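PDB 6WES: Tox3, which acts as a secreted necrotrophic effector of a wheat-infecting fungus, probably recognised in the host through the susceptibility gene Snn3. Local coordinates for residues 26-31 / 51-56; 75-80 / 100-105; 10-15 / 22-27; 47-52 / 62-67. One frame throughout, in Å; residues are numbered along the deposited sequence.

Contact 1 (26-31 / 51-56); sequences DVKVRA and NALNVD
Lys-28 faces both Ala-52 and Leu-53, a classic beta bulge where strand 23-36 of this antiparallel beta barrel meets the end of strand 45-53. The evidence lies at one oxygen: Lys-28 O accepts from Ala-52 N at 2.9 Å and from Leu-53 N at 3.0 Å. Both donors stand above its carbonyl plane, on the same face. The return bond, from Lys-28 N to Leu-53 O, measures 2.9 Å and is nearly straight (171° at the hydrogen). Past the bulge the register has slipped by one, and Val-29 pairs with Asn-51.

Followed outward, the lysine side chain starts close to both bulge residues: its CB lies 3.7 Å from Ala-52 CB and is almost as near to the CB of Leu-53. Its CG stands beside the backbone N (chi1 -64°), 4.0 Å from Leu-53 CB, and CD skirts that same carbon. The extended chain then leaves the contact, and NZ ends in a hydrogen bond to Glu-158 O, of the C-terminal residue.

On the buried side Val-55 CG2 touches Val-27 CG1 at 3.6 Å, the two side chains crossing at about a right angle. The same methyl also meets Val-29 CG1, and Phe-102 packs on both strand valines from across the barrel. The chain turns a corner at Ala-52, and Val-55 N then bonds to Asn-51 OD1. Beyond the backbone pairing, the side-chain ND2 of Asn-54 donates to Asp-26 O at 2.9 Å, nearly along the C=O axis, with Asp-26 O close to the plane of the asparagine amide.

Contact 2 (75-80 / 100-105); sequences ITAIHD and QPFTLG
Ile-75 and Phe-102 form a hydrogen-bonded pair of the antiparallel beta hairpin made by strands 72-85 and 92-105, whose short segments run at 147° to each other. Ile-75 N to Phe-102 O and Phe-102 N to Ile-75 O are both 2.9 Å. A second such pair follows at Ala-77 and Gln-100, where Ala-77 N reaches Gln-100 O at 2.8 Å. Thr-76 and Pro-101 occupy the non-hydrogen-bonded position between them, where a proline, lacking N-H, costs this pairing nothing. Pro-101 CA makes a CA-H...O contact of 3.2 Å with Ile-75 O.

The inward face is shared by Ile-75, Ala-77, Gln-100 and Phe-102. With Phe-102 CG beside its backbone N (chi1 -67°), the ring lies on the face of Ala-77, whose methyl abuts the ring edge in its plane, CB to CE2 4.0 Å.

The next shell surrounds this ring: Phe-9 and Thr-11 from strand 2-16, Val-27 and Val-29 from strand 23-36, and Trp-49 from strand 45-53 all touch it. Gln-100 is also buried, and its NE2 has two acceptors, one in a loop and one in its own strand. The chain bends at chi2 (63°), and NE2 donates to Gln-123 O and, at 3.0 Å, to Pro-101 O, the latter oxygen lying almost exactly in the plane of the glutamine amide.

Contact 3 (10-15 / 22-27); sequences GTRSVH and GIQRDV
Arg-12 reaches Asp-26 through two torsions: CG stands anti to the backbone N (chi1 171°), and a bend at chi3 (-61°) sets NE beside the carboxylate. The two residues are a non-hydrogen-bonded pair in the beta hairpin of strands 2-16 and 23-36. Their side chains lie side by side and point the same way. The grip is side-on and bidentate, NE to Asp-26 OD1 at 2.7 Å and NH2 to Asp-26 OD2 at 2.9 Å. Each oxygen offers its syn lone pair, and the two flat groups are only 13° from coplanar. Arg-12 NH2 has a further salt bridge to Glu-158 OE1.

Over one face of the guanidinium, offset toward the rim, lies the amide of Gln-24, almost parallel to it with NE2 3.6 Å above the plane. The other end of that amide meets Val-14, OE1 to CG2 3.7 Å.

On the inward face a water bridges the strands. It donates to Ser-13 OG and to Ile-23 O, each at 3.0 Å, and is hydrogen-bonded to His-15 ND1 in the plane of the imidazole. The buried hydroxyl, ring nitrogen and carbonyl are thus joined at one point. Arg-25 also starts on this face, and its far end bonds to His-79 and makes a cation-pi contact with Phe-81.

At the turn Gly-22 and Ile-23 both face His-15, a G1 beta bulge in which the glycine has positive phi. The pairing closes there with Ile-23 N donating to His-15 O at 2.9 Å.

Contact 4 (47-52 / 62-67); sequences VTWSNA and PIVTVP
Val-47 and Val-64 exchange backbone hydrogen bonds, N to O 2.8 Å from Val-47 to Val-64 and 2.9 Å from Val-64 back to Val-47. One further bond, Trp-49 N to Pro-62 O at 3.0 Å, is almost straight (175° at the hydrogen). Two CA-H...O contacts fill in, Ile-63 CA to Val-47 O and Thr-48 CA to Pro-62 O.

These bonds attach strand 63-66 to strand 45-53 as an antiparallel pair, with the short segments at 146°. This is not a simple hairpin: strand 57-59 intervenes in sequence and joins strand 72-85 instead, at the far end of the sheet order, while 63-66 is outermost at this end.

Apolar contacts differ on the two faces. On the inner one, the side chains of Val-47 and Val-66 cross obliquely, CG2 to CG2 3.7 Å. The indole of Trp-49 has Val-47 CG1 over one face, offset toward the rim, and Val-64 CG2 near its edge. The ring also touches Phe-102, Leu-104 and Ile-75 inside the barrel. Pro-62, the loop residue before strand 63-66, packs its CB on Trp-49 CB at 3.9 Å.

On the outer face Thr-48 and Ile-63 lie side by side, pointing the same way. A bend at chi2 (-52°) carries Ile-63 CD1 over to the threonine, where it comes 3.8 Å from OG1 and presses on CG2 at 3.5 Å, tighter than usual for two methyl carbons.

In the fold
All four contacts are antiparallel strand pairings of one barrel-like sheet, in the C-terminal part of the protein. Contact 2 is buried and lies nearest the chain centre, and the other three meet it from across the interior. Contacts 1, 3 and 4 are partly buried, each with buried residues toward the barrel and exposed or partly exposed ones outside. Contacts 1 and 3 share Asp-26 and Val-27 on strand 23-36; contacts 1 and 4 share Asn-51 and Ala-52 where strand 45-53 ends. The polar chemistry gathers at contact 3, with its salt bridge and water, whereas contact 4, about 22 Å away between centres, is mainly apolar. Contacts 1 and 2 also meet directly, Asp-56 approaching Ile-78 and Asp-80.

Contact 1 (26-31 / 51-56)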
loop_
_atom_site.group_PDB
_atom_site.type_symbol
_atom_site.label_atom_id
_atom_site.label_comp_id
_atom_site.label_asym_id
_atom_site.label_seq_id
_atom_site.Cartn_x
_atom_site.Cartn_y
_atom_site.Cartn_z
ATOM N N ASP A 26 -2.189 -9.441 -3.212
ATOM C CA ASP A 26 -3.170 -8.651 -2.476
ATOM C C ASP A 26 -2.427 -7.869 -1.398
ATOM O O ASP A 26 -1.608 -8.439 -0.679
ATOM C CB ASP A 26 -4.198 -9.555 -1.781
ATOM C CG ASP A 26 -5.263 -10.078 -2.713
ATOM O OD1 ASP A 26 -5.100 -9.948 -3.937
ATOM O OD2 ASP A 26 -6.264 -10.665 -2.233
ATOM N N VAL A 27 -2.730 -6.580 -1.279
ATOM C CA VAL A 27 -2.143 -5.710 -0.264
ATOM C C VAL A 27 -3.296 -5.047 0.472
ATOM O O VAL A 27 -4.186 -4.472 -0.167
ATOM C CB VAL A 27 -1.233 -4.645 -0.903
ATOM C CG1 VAL A 27 -0.628 -3.747 0.168
ATOM C CG2 VAL A 27 -0.122 -5.310 -1.702
ATOM N N LYS A 28 -3.308 -5.146 1.793
ATOM C CA LYS A 28 -4.370 -4.534 2.585
ATOM C C LYS A 28 -3.762 -3.664 3.672
ATOM O O LYS A 28 -2.747 -4.024 4.283
ATOM C CB LYS A 28 -5.267 -5.597 3.239
ATOM C CG LYS A 28 -6.029 -6.465 2.257
ATOM C CD LYS A 28 -6.837 -7.498 2.997
ATOM C CE LYS A 28 -7.494 -8.492 2.042
ATOM N NZ LYS A 28 -8.322 -9.491 2.795
ATOM N N VAL A 29 -4.382 -2.508 3.902
ATOM C CA VAL A 29 -3.927 -1.582 4.929
ATOM C C VAL A 29 -5.110 -1.132 5.768
ATOM O O VAL A 29 -6.271 -1.241 5.363
ATOM C CB VAL A 29 -3.209 -0.359 4.332
ATOM C CG1 VAL A 29 -1.972 -0.799 3.531
ATOM C CG2 VAL A 29 -4.165 0.465 3.450
ATOM N N ARG A 30 -4.799 -0.594 6.948
ATOM C CA ARG A 30 -5.772 0.034 7.826
ATOM C C ARG A 30 -5.275 1.444 8.096
ATOM O O ARG A 30 -4.060 1.666 8.206
ATOM C CB ARG A 30 -5.849 -0.753 9.140
ATOM C CG ARG A 30 -6.706 -0.105 10.219
ATOM C CD ARG A 30 -6.903 -1.059 11.358
ATOM N NE ARG A 30 -7.401 -0.342 12.522
ATOM C CZ ARG A 30 -8.213 -0.860 13.436
ATOM N NH1 ARG A 30 -8.650 -2.111 13.327
ATOM N NH2 ARG A 30 -8.602 -0.109 14.450
ATOM N N ALA A 31 -6.199 2.401 8.175
ATOM C CA ALA A 31 -5.877 3.756 8.619
ATOM C C ALA A 31 -6.680 4.038 9.874
ATOM O O ALA A 31 -7.896 3.781 9.916
ATOM C CB ALA A 31 -6.198 4.816 7.562
ATOM N N ASN A 51 -0.248 -2.187 8.595
ATOM C CA ASN A 51 -0.391 -3.379 7.770
ATOM C C ASN A 51 -1.647 -4.149 8.154
ATOM O O ASN A 51 -1.909 -4.384 9.343
ATOM C CB ASN A 51 0.812 -4.295 8.022
ATOM C CG ASN A 51 0.716 -5.606 7.247
ATOM O OD1 ASN A 51 0.300 -5.626 6.093
ATOM N ND2 ASN A 51 1.104 -6.698 7.881
ATOM N N ALA A 52 -2.430 -4.548 7.154
ATOM C CA ALA A 52 -3.417 -5.605 7.317
ATOM C C ALA A 52 -3.048 -6.871 6.556
ATOM O O ALA A 52 -3.326 -7.967 7.039
ATOM C CB ALA A 52 -4.823 -5.116 6.917
ATOM N N LEU A 53 -2.397 -6.751 5.400
ATOM C CA LEU A 53 -1.885 -7.919 4.681
ATOM C C LEU A 53 -0.781 -7.472 3.743
ATOM O O LEU A 53 -1.010 -6.601 2.898
ATOM C CB LEU A 53 -2.985 -8.590 3.862
ATOM C CG LEU A 53 -2.469 -9.708 2.948
ATOM C CD1 LEU A 53 -1.984 -10.871 3.779
ATOM C CD2 LEU A 53 -3.551 -10.154 1.987
ATOM N N ASN A 54 0.385 -8.105 3.860
ATOM C CA ASN A 54 1.500 -8.022 2.919
ATOM C C ASN A 54 2.232 -6.692 2.906
ATOM O O ASN A 54 2.996 -6.430 1.978
ATOM C CB ASN A 54 1.113 -8.438 1.497
ATOM C CG ASN A 54 1.009 -9.931 1.355
ATOM O OD1 ASN A 54 1.683 -10.680 2.071
ATOM N ND2 ASN A 54 0.172 -10.383 0.436
ATOM N N VAL A 55 2.088 -5.839 3.908
ATOM C CA VAL A 55 2.872 -4.611 3.955
ATOM C C VAL A 55 4.051 -4.802 4.896
ATOM O O VAL A 55 3.871 -4.991 6.108
ATOM C CB VAL A 55 2.031 -3.390 4.353
ATOM C CG1 VAL A 55 2.898 -2.123 4.285
ATOM C CG2 VAL A 55 0.826 -3.261 3.462
ATOM N N ASP A 56 5.257 -4.729 4.334
ATOM C CA ASP A 56 6.478 -4.812 5.123
ATOM C C ASP A 56 6.887 -3.471 5.710
ATOM O O ASP A 56 7.511 -3.428 6.778
ATOM C CB ASP A 56 7.585 -5.380 4.238
ATOM C CG ASP A 56 7.269 -6.788 3.800
ATOM O OD1 ASP A 56 7.211 -7.638 4.690
ATOM O OD2 ASP A 56 6.998 -7.060 2.606
#

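Contact 2 (75-80 / 100-105)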
loop_
_atom_site.group_PDB
_atom_site.type_symbol
_atom_site.label_atom_id
_atom_site.label_comp_id
_atom_site.label_asym_id
_atom_site.label_seq_id
_atom_site.Cartn_x
_atom_site.Cartn_y
_atom_site.Cartn_z
ATOM N N ILE A 75 -0.073 7.415 0.828
ATOM C CA ILE A 75 1.080 6.668 1.325
ATOM C C ILE A 75 1.392 5.560 0.330
ATOM O O ILE A 75 0.541 5.168 -0.459
ATOM C CB ILE A 75 0.767 6.108 2.733
ATOM C CG1 ILE A 75 2.049 5.793 3.521
ATOM C CG2 ILE A 75 -0.137 4.904 2.670
ATOM C CD1 ILE A 75 2.800 7.063 3.995
ATOM N N THR A 76 2.622 5.050 0.360
ATOM C CA THR A 76 2.985 3.892 -0.452
ATOM C C THR A 76 3.274 2.715 0.471
ATOM O O THR A 76 4.121 2.822 1.369
ATOM C CB THR A 76 4.203 4.215 -1.324
ATOM O OG1 THR A 76 3.872 5.299 -2.210
ATOM C CG2 THR A 76 4.647 2.984 -2.129
ATOM N N ALA A 77 2.571 1.605 0.271
ATOM C CA ALA A 77 2.854 0.365 0.985
ATOM C C ALA A 77 3.873 -0.445 0.199
ATOM O O ALA A 77 3.734 -0.598 -1.023
ATOM C CB ALA A 77 1.557 -0.434 1.139
ATOM N N ILE A 78 4.877 -0.976 0.880
ATOM C CA ILE A 78 5.959 -1.724 0.246
ATOM C C ILE A 78 5.862 -3.175 0.689
ATOM O O ILE A 78 5.777 -3.454 1.892
ATOM C CB ILE A 78 7.329 -1.162 0.667
ATOM C CG1 ILE A 78 7.428 0.342 0.448
ATOM C CG2 ILE A 78 8.456 -1.913 -0.058
ATOM C CD1 ILE A 78 7.486 0.723 -1.010
ATOM N N HIS A 79 5.905 -4.104 -0.274
ATOM C CA HIS A 79 5.817 -5.536 -0.036
ATOM C C HIS A 79 6.991 -6.197 -0.750
ATOM O O HIS A 79 7.149 -6.017 -1.955
ATOM C CB HIS A 79 4.481 -6.057 -0.609
ATOM C CG HIS A 79 4.364 -7.551 -0.649
ATOM N ND1 HIS A 79 4.686 -8.364 0.411
ATOM C CD2 HIS A 79 3.925 -8.374 -1.633
ATOM C CE1 HIS A 79 4.465 -9.627 0.084
ATOM N NE2 HIS A 79 3.997 -9.657 -1.152
ATOM N N ASP A 80 7.816 -6.945 -0.014
ATOM C CA ASP A 80 8.954 -7.673 -0.578
ATOM C C ASP A 80 8.689 -9.178 -0.533
ATOM O O ASP A 80 8.161 -9.689 0.458
ATOM C CB ASP A 80 10.233 -7.371 0.226
ATOM C CG ASP A 80 10.523 -5.882 0.315
ATOM O OD1 ASP A 80 10.575 -5.239 -0.751
ATOM O OD2 ASP A 80 10.675 -5.342 1.445
ATOM N N GLN A 100 2.666 -0.126 -3.594
ATOM C CA GLN A 100 1.221 0.031 -3.765
ATOM C C GLN A 100 0.732 1.298 -3.074
ATOM O O GLN A 100 0.714 1.355 -1.828
ATOM C CB GLN A 100 0.536 -1.206 -3.190
ATOM C CG GLN A 100 -0.996 -1.161 -3.167
ATOM C CD GLN A 100 -1.578 -1.065 -4.555
ATOM O OE1 GLN A 100 -1.561 -2.041 -5.309
ATOM N NE2 GLN A 100 -2.094 0.113 -4.915
ATOM N N PRO A 101 0.342 2.340 -3.802
ATOM C CA PRO A 101 -0.183 3.552 -3.158
ATOM C C PRO A 101 -1.594 3.349 -2.636
ATOM O O PRO A 101 -2.373 2.553 -3.172
ATOM C CB PRO A 101 -0.197 4.595 -4.283
ATOM C CG PRO A 101 0.581 4.007 -5.413
ATOM C CD PRO A 101 0.514 2.504 -5.258
ATOM N N PHE A 102 -1.914 4.097 -1.572
ATOM C CA PHE A 102 -3.277 4.236 -1.065
ATOM C C PHE A 102 -3.509 5.693 -0.703
ATOM O O PHE A 102 -2.593 6.377 -0.244
ATOM C CB PHE A 102 -3.519 3.408 0.211
ATOM C CG PHE A 102 -3.470 1.917 -0.002
ATOM C CD1 PHE A 102 -4.603 1.248 -0.435
ATOM C CD2 PHE A 102 -2.297 1.192 0.232
ATOM C CE1 PHE A 102 -4.584 -0.117 -0.650
ATOM C CE2 PHE A 102 -2.256 -0.198 0.028
ATOM C CZ PHE A 102 -3.406 -0.840 -0.408
ATOM N N THR A 103 -4.730 6.172 -0.921
ATOM C CA THR A 103 -5.083 7.550 -0.619
ATOM C C THR A 103 -6.342 7.553 0.225
ATOM O O THR A 103 -7.299 6.838 -0.081
ATOM C CB THR A 103 -5.296 8.379 -1.885
ATOM O OG1 THR A 103 -4.061 8.439 -2.610
ATOM C CG2 THR A 103 -5.791 9.802 -1.576
ATOM N N LEU A 104 -6.320 8.350 1.276
ATOM C CA LEU A 104 -7.457 8.590 2.148
ATOM C C LEU A 104 -7.983 9.977 1.802
ATOM O O LEU A 104 -7.236 10.959 1.900
ATOM C CB LEU A 104 -6.936 8.544 3.586
ATOM C CG LEU A 104 -7.844 8.702 4.779
ATOM C CD1 LEU A 104 -8.859 7.592 4.844
ATOM C CD2 LEU A 104 -6.972 8.721 6.023
ATOM N N GLY A 105 -9.252 10.065 1.407
ATOM C CA GLY A 105 -9.878 11.327 1.035
ATOM C C GLY A 105 -10.868 11.770 2.097
ATOM O O GLY A 105 -11.619 10.949 2.629
#

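Contact 3 (10-15 / 22-27)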
loop_
_atom_site.group_PDB
_atom_site.type_symbol
_atom_site.label_atom_id
_atom_site.label_comp_id
_atom_site.label_asym_id
_atom_site.label_seq_id
_atom_site.Cartn_x
_atom_site.Cartn_y
_atom_site.Cartn_z
ATOM N N GLY A 10 -7.904 -2.234 0.355
ATOM C CA GLY A 10 -7.157 -3.338 -0.207
ATOM C C GLY A 10 -7.101 -3.223 -1.715
ATOM O O GLY A 10 -8.097 -2.853 -2.357
ATOM N N THR A 11 -5.958 -3.549 -2.305
ATOM C CA THR A 11 -5.793 -3.560 -3.752
ATOM C C THR A 11 -5.118 -4.856 -4.171
ATOM O O THR A 11 -4.083 -5.248 -3.603
ATOM C CB THR A 11 -4.995 -2.339 -4.206
ATOM O OG1 THR A 11 -5.687 -1.163 -3.752
ATOM C CG2 THR A 11 -4.829 -2.309 -5.724
ATOM N N ARG A 12 -5.695 -5.504 -5.172
ATOM C CA ARG A 12 -5.114 -6.670 -5.814
ATOM C C ARG A 12 -4.477 -6.209 -7.118
ATOM O O ARG A 12 -5.031 -5.351 -7.821
ATOM C CB ARG A 12 -6.228 -7.689 -6.119
ATOM C CG ARG A 12 -5.830 -8.881 -6.994
ATOM C CD ARG A 12 -6.913 -9.953 -7.003
ATOM N NE ARG A 12 -7.143 -10.469 -5.652
ATOM C CZ ARG A 12 -8.123 -11.317 -5.325
ATOM N NH1 ARG A 12 -8.968 -11.735 -6.261
ATOM N NH2 ARG A 12 -8.243 -11.752 -4.079
ATOM N N SER A 13 -3.361 -6.820 -7.491
ATOM C CA SER A 13 -2.733 -6.463 -8.755
ATOM C C SER A 13 -2.041 -7.678 -9.351
ATOM O O SER A 13 -1.738 -8.648 -8.651
ATOM C CB SER A 13 -1.716 -5.333 -8.579
ATOM O OG SER A 13 -0.670 -5.695 -7.688
ATOM N N VAL A 14 -1.785 -7.612 -10.653
ATOM C CA VAL A 14 -1.081 -8.663 -11.387
ATOM C C VAL A 14 0.022 -7.991 -12.195
ATOM O O VAL A 14 -0.222 -6.958 -12.842
ATOM C CB VAL A 14 -2.036 -9.416 -12.342
ATOM C CG1 VAL A 14 -1.292 -10.508 -13.123
ATOM C CG2 VAL A 14 -3.202 -10.002 -11.553
ATOM N N HIS A 15 1.226 -8.563 -12.155
ATOM C CA HIS A 15 2.387 -8.000 -12.833
ATOM C C HIS A 15 3.095 -9.051 -13.672
ATOM O O HIS A 15 3.126 -10.239 -13.329
ATOM C CB HIS A 15 3.378 -7.416 -11.811
ATOM C CG HIS A 15 2.868 -6.170 -11.156
ATOM N ND1 HIS A 15 2.056 -6.191 -10.043
ATOM C CD2 HIS A 15 2.990 -4.871 -11.509
ATOM C CE1 HIS A 15 1.708 -4.951 -9.726
ATOM N NE2 HIS A 15 2.279 -4.130 -10.596
ATOM N N GLY A 22 2.413 -13.123 -14.605
ATOM C CA GLY A 22 1.192 -13.447 -13.893
ATOM C C GLY A 22 1.297 -13.434 -12.383
ATOM O O GLY A 22 0.578 -14.192 -11.704
ATOM N N ILE A 23 2.139 -12.565 -11.822
ATOM C CA ILE A 23 2.342 -12.509 -10.380
ATOM C C ILE A 23 1.203 -11.700 -9.785
ATOM O O ILE A 23 1.122 -10.487 -9.987
ATOM C CB ILE A 23 3.699 -11.885 -10.035
ATOM C CG1 ILE A 23 4.835 -12.641 -10.738
ATOM C CG2 ILE A 23 3.867 -11.850 -8.533
ATOM C CD1 ILE A 23 6.190 -11.962 -10.587
ATOM N N GLN A 24 0.351 -12.353 -9.013
ATOM C CA GLN A 24 -0.755 -11.679 -8.349
ATOM C C GLN A 24 -0.434 -11.446 -6.875
ATOM O O GLN A 24 0.130 -12.317 -6.201
ATOM C CB GLN A 24 -2.029 -12.504 -8.464
ATOM C CG GLN A 24 -3.256 -11.812 -7.846
ATOM C CD GLN A 24 -4.538 -12.506 -8.224
ATOM O OE1 GLN A 24 -4.925 -12.499 -9.390
ATOM N NE2 GLN A 24 -5.193 -13.127 -7.250
ATOM N N ARG A 25 -0.786 -10.270 -6.373
ATOM C CA ARG A 25 -0.596 -9.949 -4.965
ATOM C C ARG A 25 -1.788 -9.160 -4.452
ATOM O O ARG A 25 -2.296 -8.279 -5.150
ATOM C CB ARG A 25 0.632 -9.050 -4.763
ATOM C CG ARG A 25 1.953 -9.655 -5.238
ATOM C CD ARG A 25 2.588 -10.471 -4.133
ATOM N NE ARG A 25 2.013 -11.801 -4.038
ATOM C CZ ARG A 25 2.214 -12.604 -2.995
ATOM N NH1 ARG A 25 1.671 -13.813 -2.956
ATOM N NH2 ARG A 25 2.970 -12.194 -1.990
ATOM N N ASP A 26 -2.189 -9.441 -3.212
ATOM C CA ASP A 26 -3.170 -8.651 -2.476
ATOM C C ASP A 26 -2.427 -7.869 -1.398
ATOM O O ASP A 26 -1.608 -8.439 -0.679
ATOM C CB ASP A 26 -4.198 -9.555 -1.781
ATOM C CG ASP A 26 -5.263 -10.078 -2.713
ATOM O OD1 ASP A 26 -5.100 -9.948 -3.937
ATOM O OD2 ASP A 26 -6.264 -10.665 -2.233
ATOM N N VAL A 27 -2.730 -6.580 -1.279
ATOM C CA VAL A 27 -2.143 -5.710 -0.264
ATOM C C VAL A 27 -3.296 -5.047 0.472
ATOM O O VAL A 27 -4.186 -4.472 -0.167
ATOM C CB VAL A 27 -1.233 -4.645 -0.903
ATOM C CG1 VAL A 27 -0.628 -3.747 0.168
ATOM C CG2 VAL A 27 -0.122 -5.310 -1.702
HETATM O O HOH W 1 1.119 -7.988 -8.345
#

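Contact 4 (47-52 / 62-67)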
loop_
_atom_site.group_PDB
_atom_site.type_symbol
_atom_site.label_atom_id
_atom_site.label_comp_id
_atom_site.label_asym_id
_atom_site.label_seq_id
_atom_site.Cartn_x
_atom_site.Cartn_y
_atom_site.Cartn_z
ATOM N N VAL A 47 -3.029 10.695 11.158
ATOM C CA VAL A 47 -3.383 9.410 10.563
ATOM C C VAL A 47 -2.270 8.409 10.848
ATOM O O VAL A 47 -1.082 8.722 10.670
ATOM C CB VAL A 47 -3.607 9.569 9.048
ATOM C CG1 VAL A 47 -3.829 8.233 8.381
ATOM C CG2 VAL A 47 -4.794 10.503 8.771
ATOM N N THR A 48 -2.641 7.210 11.279
ATOM C CA THR A 48 -1.689 6.104 11.391
ATOM C C THR A 48 -2.090 5.027 10.393
ATOM O O THR A 48 -3.160 4.419 10.529
ATOM C CB THR A 48 -1.708 5.533 12.810
ATOM O OG1 THR A 48 -1.242 6.540 13.726
ATOM C CG2 THR A 48 -0.807 4.280 12.949
ATOM N N TRP A 49 -1.231 4.767 9.415
ATOM C CA TRP A 49 -1.422 3.637 8.504
ATOM C C TRP A 49 -0.771 2.404 9.115
ATOM O O TRP A 49 0.317 2.503 9.719
ATOM C CB TRP A 49 -0.733 3.904 7.164
ATOM C CG TRP A 49 -1.266 5.064 6.359
ATOM C CD1 TRP A 49 -0.781 6.334 6.336
ATOM C CD2 TRP A 49 -2.340 5.026 5.411
ATOM N NE1 TRP A 49 -1.481 7.097 5.431
ATOM C CE2 TRP A 49 -2.442 6.314 4.853
ATOM C CE3 TRP A 49 -3.210 4.020 4.976
ATOM C CZ2 TRP A 49 -3.380 6.627 3.871
ATOM C CZ3 TRP A 49 -4.136 4.329 3.990
ATOM C CH2 TRP A 49 -4.215 5.625 3.459
ATOM N N SER A 50 -1.387 1.242 8.920
ATOM C CA SER A 50 -0.795 0.007 9.424
ATOM C C SER A 50 -1.069 -1.147 8.468
ATOM O O SER A 50 -1.979 -1.102 7.638
ATOM C CB SER A 50 -1.291 -0.331 10.829
ATOM O OG SER A 50 -2.692 -0.521 10.815
ATOM N N ASN A 51 -0.248 -2.187 8.595
ATOM C CA ASN A 51 -0.391 -3.379 7.770
ATOM C C ASN A 51 -1.647 -4.149 8.154
ATOM O O ASN A 51 -1.909 -4.384 9.343
ATOM C CB ASN A 51 0.812 -4.295 8.022
ATOM C CG ASN A 51 0.716 -5.606 7.247
ATOM O OD1 ASN A 51 0.300 -5.626 6.093
ATOM N ND2 ASN A 51 1.104 -6.698 7.881
ATOM N N ALA A 52 -2.430 -4.548 7.154
ATOM C CA ALA A 52 -3.417 -5.605 7.317
ATOM C C ALA A 52 -3.048 -6.871 6.556
ATOM O O ALA A 52 -3.326 -7.967 7.039
ATOM C CB ALA A 52 -4.823 -5.116 6.917
ATOM N N PRO A 62 4.610 6.077 8.083
ATOM C CA PRO A 62 3.141 5.895 8.065
ATOM C C PRO A 62 2.388 6.659 9.138
ATOM O O PRO A 62 1.159 6.489 9.239
ATOM C CB PRO A 62 2.995 4.403 8.340
ATOM C CG PRO A 62 4.192 4.077 9.240
ATOM C CD PRO A 62 5.298 4.881 8.609
ATOM N N ILE A 63 3.063 7.488 9.917
ATOM C CA ILE A 63 2.421 8.332 10.915
ATOM C C ILE A 63 2.436 9.725 10.331
ATOM O O ILE A 63 3.492 10.366 10.235
ATOM C CB ILE A 63 3.178 8.278 12.246
ATOM C CG1 ILE A 63 3.498 6.809 12.644
ATOM C CG2 ILE A 63 2.418 9.080 13.310
ATOM C CD1 ILE A 63 2.291 5.876 12.643
ATOM N N VAL A 64 1.277 10.180 9.877
ATOM C CA VAL A 64 1.193 11.347 9.005
ATOM C C VAL A 64 0.264 12.377 9.627
ATOM O O VAL A 64 -0.784 12.030 10.175
ATOM C CB VAL A 64 0.699 10.935 7.603
ATOM C CG1 VAL A 64 0.464 12.169 6.707
ATOM C CG2 VAL A 64 1.679 9.940 6.998
ATOM N N THR A 65 0.640 13.640 9.542
ATOM C CA THR A 65 -0.207 14.753 9.940
ATOM C C THR A 65 -0.860 15.332 8.690
ATOM O O THR A 65 -0.178 15.623 7.698
ATOM C CB THR A 65 0.682 15.791 10.611
ATOM O OG1 THR A 65 1.273 15.201 11.774
ATOM C CG2 THR A 65 -0.117 16.977 10.995
ATOM N N VAL A 66 -2.180 15.436 8.704
ATOM C CA VAL A 66 -2.943 15.987 7.590
ATOM C C VAL A 66 -3.256 17.441 7.920
ATOM O O VAL A 66 -3.964 17.706 8.919
ATOM C CB VAL A 66 -4.236 15.193 7.365
ATOM C CG1 VAL A 66 -5.005 15.754 6.210
ATOM C CG2 VAL A 66 -3.928 13.699 7.124
ATOM N N PRO A 67 -2.753 18.403 7.153
ATOM C CA PRO A 67 -3.017 19.806 7.462
ATOM C C PRO A 67 -4.507 20.106 7.453
ATOM O O PRO A 67 -5.314 19.451 6.779
ATOM C CB PRO A 67 -2.292 20.574 6.346
ATOM C CG PRO A 67 -1.249 19.638 5.883
ATOM C CD PRO A 67 -1.803 18.246 6.033
#